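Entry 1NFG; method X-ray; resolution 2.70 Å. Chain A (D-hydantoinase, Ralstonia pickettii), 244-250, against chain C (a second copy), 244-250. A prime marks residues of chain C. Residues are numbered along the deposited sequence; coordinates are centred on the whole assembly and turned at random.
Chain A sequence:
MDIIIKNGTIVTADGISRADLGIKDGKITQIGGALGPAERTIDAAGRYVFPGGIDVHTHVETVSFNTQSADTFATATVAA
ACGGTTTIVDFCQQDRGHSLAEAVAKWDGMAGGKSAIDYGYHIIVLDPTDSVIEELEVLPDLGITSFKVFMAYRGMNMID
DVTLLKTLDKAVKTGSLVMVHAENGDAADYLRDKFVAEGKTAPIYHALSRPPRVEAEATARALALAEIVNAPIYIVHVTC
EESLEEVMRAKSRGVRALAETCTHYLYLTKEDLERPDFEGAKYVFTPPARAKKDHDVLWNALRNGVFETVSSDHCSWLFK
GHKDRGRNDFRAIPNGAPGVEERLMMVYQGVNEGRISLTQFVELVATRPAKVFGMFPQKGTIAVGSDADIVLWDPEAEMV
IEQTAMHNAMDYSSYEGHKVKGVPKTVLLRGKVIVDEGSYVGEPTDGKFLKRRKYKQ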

# COMPACT_ATOMS: atom_id res chain seq x y z
N LEU A 244 -12.17 3.88 1.48
CA LEU A 244 -12.30 2.79 0.52
C LEU A 244 -11.03 1.95 0.57
O LEU A 244 -11.07 0.72 0.51
CB LEU A 244 -12.50 3.33 -0.90
CG LEU A 244 -12.48 2.30 -2.03
CD1 LEU A 244 -13.42 1.14 -1.74
CD2 LEU A 244 -12.85 2.97 -3.34
N GLU A 245 -9.89 2.63 0.70
CA GLU A 245 -8.61 1.95 0.75
C GLU A 245 -8.56 0.92 1.88
O GLU A 245 -8.01 -0.17 1.71
CB GLU A 245 -7.48 2.96 0.92
CG GLU A 245 -6.12 2.34 0.71
CD GLU A 245 -5.00 3.36 0.82
OE1 GLU A 245 -5.18 4.51 0.35
OE2 GLU A 245 -3.94 3.00 1.38
N GLU A 246 -9.13 1.27 3.04
CA GLU A 246 -9.12 0.35 4.17
C GLU A 246 -9.98 -0.87 3.85
O GLU A 246 -9.63 -2.00 4.22
CB GLU A 246 -9.66 1.05 5.42
CG GLU A 246 -8.81 2.22 5.91
CD GLU A 246 -7.42 1.81 6.36
OE1 GLU A 246 -7.17 0.60 6.55
OE2 GLU A 246 -6.57 2.71 6.54
N VAL A 247 -11.10 -0.65 3.17
CA VAL A 247 -11.99 -1.75 2.80
C VAL A 247 -11.19 -2.68 1.91
O VAL A 247 -11.16 -3.91 2.10
CB VAL A 247 -13.22 -1.24 2.01
CG1 VAL A 247 -13.98 -2.40 1.40
CG2 VAL A 247 -14.12 -0.43 2.94
N MET A 248 -10.51 -2.08 0.95
CA MET A 248 -9.69 -2.83 0.02
C MET A 248 -8.60 -3.62 0.74
O MET A 248 -8.38 -4.81 0.45
CB MET A 248 -9.10 -1.88 -1.01
CG MET A 248 -9.43 -2.27 -2.43
SD MET A 248 -11.20 -2.43 -2.77
CE MET A 248 -11.45 -0.95 -3.79
N ARG A 249 -7.92 -2.99 1.70
CA ARG A 249 -6.86 -3.70 2.43
C ARG A 249 -7.44 -4.88 3.18
O ARG A 249 -6.85 -5.96 3.22
CB ARG A 249 -6.14 -2.75 3.39
CG ARG A 249 -5.49 -1.56 2.70
CD ARG A 249 -4.89 -0.56 3.67
NE ARG A 249 -3.58 -0.98 4.14
CZ ARG A 249 -3.28 -1.15 5.43
NH1 ARG A 249 -4.20 -0.94 6.36
NH2 ARG A 249 -2.06 -1.53 5.77
N ALA A 250 -8.62 -4.68 3.77
CA ALA A 250 -9.28 -5.73 4.51
C ALA A 250 -9.59 -6.90 3.57
O ALA A 250 -9.30 -8.06 3.89
CB ALA A 250 -10.57 -5.20 5.13
N LEU C 244 4.05 -1.98 11.98
CA LEU C 244 5.08 -1.10 11.42
C LEU C 244 4.52 -0.45 10.17
O LEU C 244 4.74 0.75 9.92
CB LEU C 244 6.34 -1.90 11.08
CG LEU C 244 7.44 -1.13 10.32
CD1 LEU C 244 7.78 0.18 11.03
CD2 LEU C 244 8.68 -2.00 10.21
N GLU C 245 3.79 -1.23 9.38
CA GLU C 245 3.21 -0.72 8.16
C GLU C 245 2.32 0.50 8.40
O GLU C 245 2.34 1.46 7.61
CB GLU C 245 2.40 -1.81 7.47
CG GLU C 245 2.00 -1.44 6.06
CD GLU C 245 1.24 -2.55 5.36
OE1 GLU C 245 1.60 -3.74 5.54
OE2 GLU C 245 0.29 -2.22 4.61
N GLU C 246 1.55 0.48 9.48
CA GLU C 246 0.68 1.60 9.80
C GLU C 246 1.51 2.83 10.14
O GLU C 246 1.16 3.96 9.76
CB GLU C 246 -0.24 1.25 10.97
CG GLU C 246 -1.21 0.10 10.71
CD GLU C 246 -2.22 0.41 9.61
OE1 GLU C 246 -2.36 1.60 9.23
OE2 GLU C 246 -2.89 -0.53 9.15
N VAL C 247 2.61 2.62 10.85
CA VAL C 247 3.49 3.73 11.22
C VAL C 247 3.99 4.35 9.92
O VAL C 247 3.96 5.57 9.73
CB VAL C 247 4.71 3.23 12.04
CG1 VAL C 247 5.74 4.34 12.18
CG2 VAL C 247 4.23 2.76 13.41
N MET C 248 4.43 3.48 9.03
CA MET C 248 4.93 3.91 7.75
C MET C 248 3.88 4.68 6.95
O MET C 248 4.17 5.74 6.38
CB MET C 248 5.43 2.69 6.97
CG MET C 248 6.87 2.82 6.54
SD MET C 248 8.03 3.14 7.88
CE MET C 248 8.87 1.52 7.95
N ARG C 249 2.64 4.18 6.93
CA ARG C 249 1.59 4.87 6.19
C ARG C 249 1.35 6.25 6.79
O ARG C 249 1.16 7.23 6.06
CB ARG C 249 0.29 4.06 6.20
CG ARG C 249 0.43 2.68 5.58
CD ARG C 249 -0.81 1.83 5.71
NE ARG C 249 -1.81 2.16 4.70
CZ ARG C 249 -3.04 2.55 4.97
NH1 ARG C 249 -3.44 2.66 6.24
NH2 ARG C 249 -3.88 2.83 3.99
N ALA C 250 1.38 6.33 8.11
CA ALA C 250 1.18 7.59 8.80
C ALA C 250 2.29 8.57 8.39
O ALA C 250 2.02 9.73 8.03
CB ALA C 250 1.20 7.37 10.30

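The contact is built on four intermolecular salt bridges, each also a hydrogen bond donated by arginine. NH2 of Arg249′ lies 2.6 Å from OE2 of Glu245, and its NH1 lies 3.1 Å from OE2 of Glu246. The reciprocal pair closes the arrangement: Arg249 NH2 to Glu245′ OE2 is 2.7 Å and Arg249 NH1 to Glu246′ OE2 is 3.1 Å. Each guanidinium thus spends its two terminal nitrogens on carboxylates from two successive residues of the partner helix, both of which meet it at its edge, near its plane.

That edge-on coordination leaves the faces free, and the two guanidinium groups lie flat on one another, with centres 3.7 Å apart and planes only 3° from parallel. The NE atoms of Arg249 and Arg249′ are 3.6 Å apart, a close approach of like charges that the surrounding glutamates offset. Within each chain, Glu246 OE1 also receives a weak hydrogen bond from Arg249 NH1 at 3.4 Å, repeated in the primed copy, so the Glu246 carboxylate bridges the arginines of both chains.

The helices run nearly antiparallel, at 156°, and their axes come no closer than 15.0 Å, a gap that long side chains are needed to span. Glu245 and Arg249, one helical turn apart, both point toward the partner; Glu245 reaches across with chi1 and chi2 both t. Glu246 starts sideways, and its m, m conformation accompanies a carboxylate that comes nearer the other helix.

Only 235 Å² is buried in total, most of it on Arg249 and Arg249′, whose aliphatic portions add packing: CD of Arg249 lies 3.6 Å from NH2 of Arg249′, over the guanidinium face. Leu244, Val247, Met248 and Ala250 make no contact with the opposing stretch, leaving an interface that is almost wholly charged.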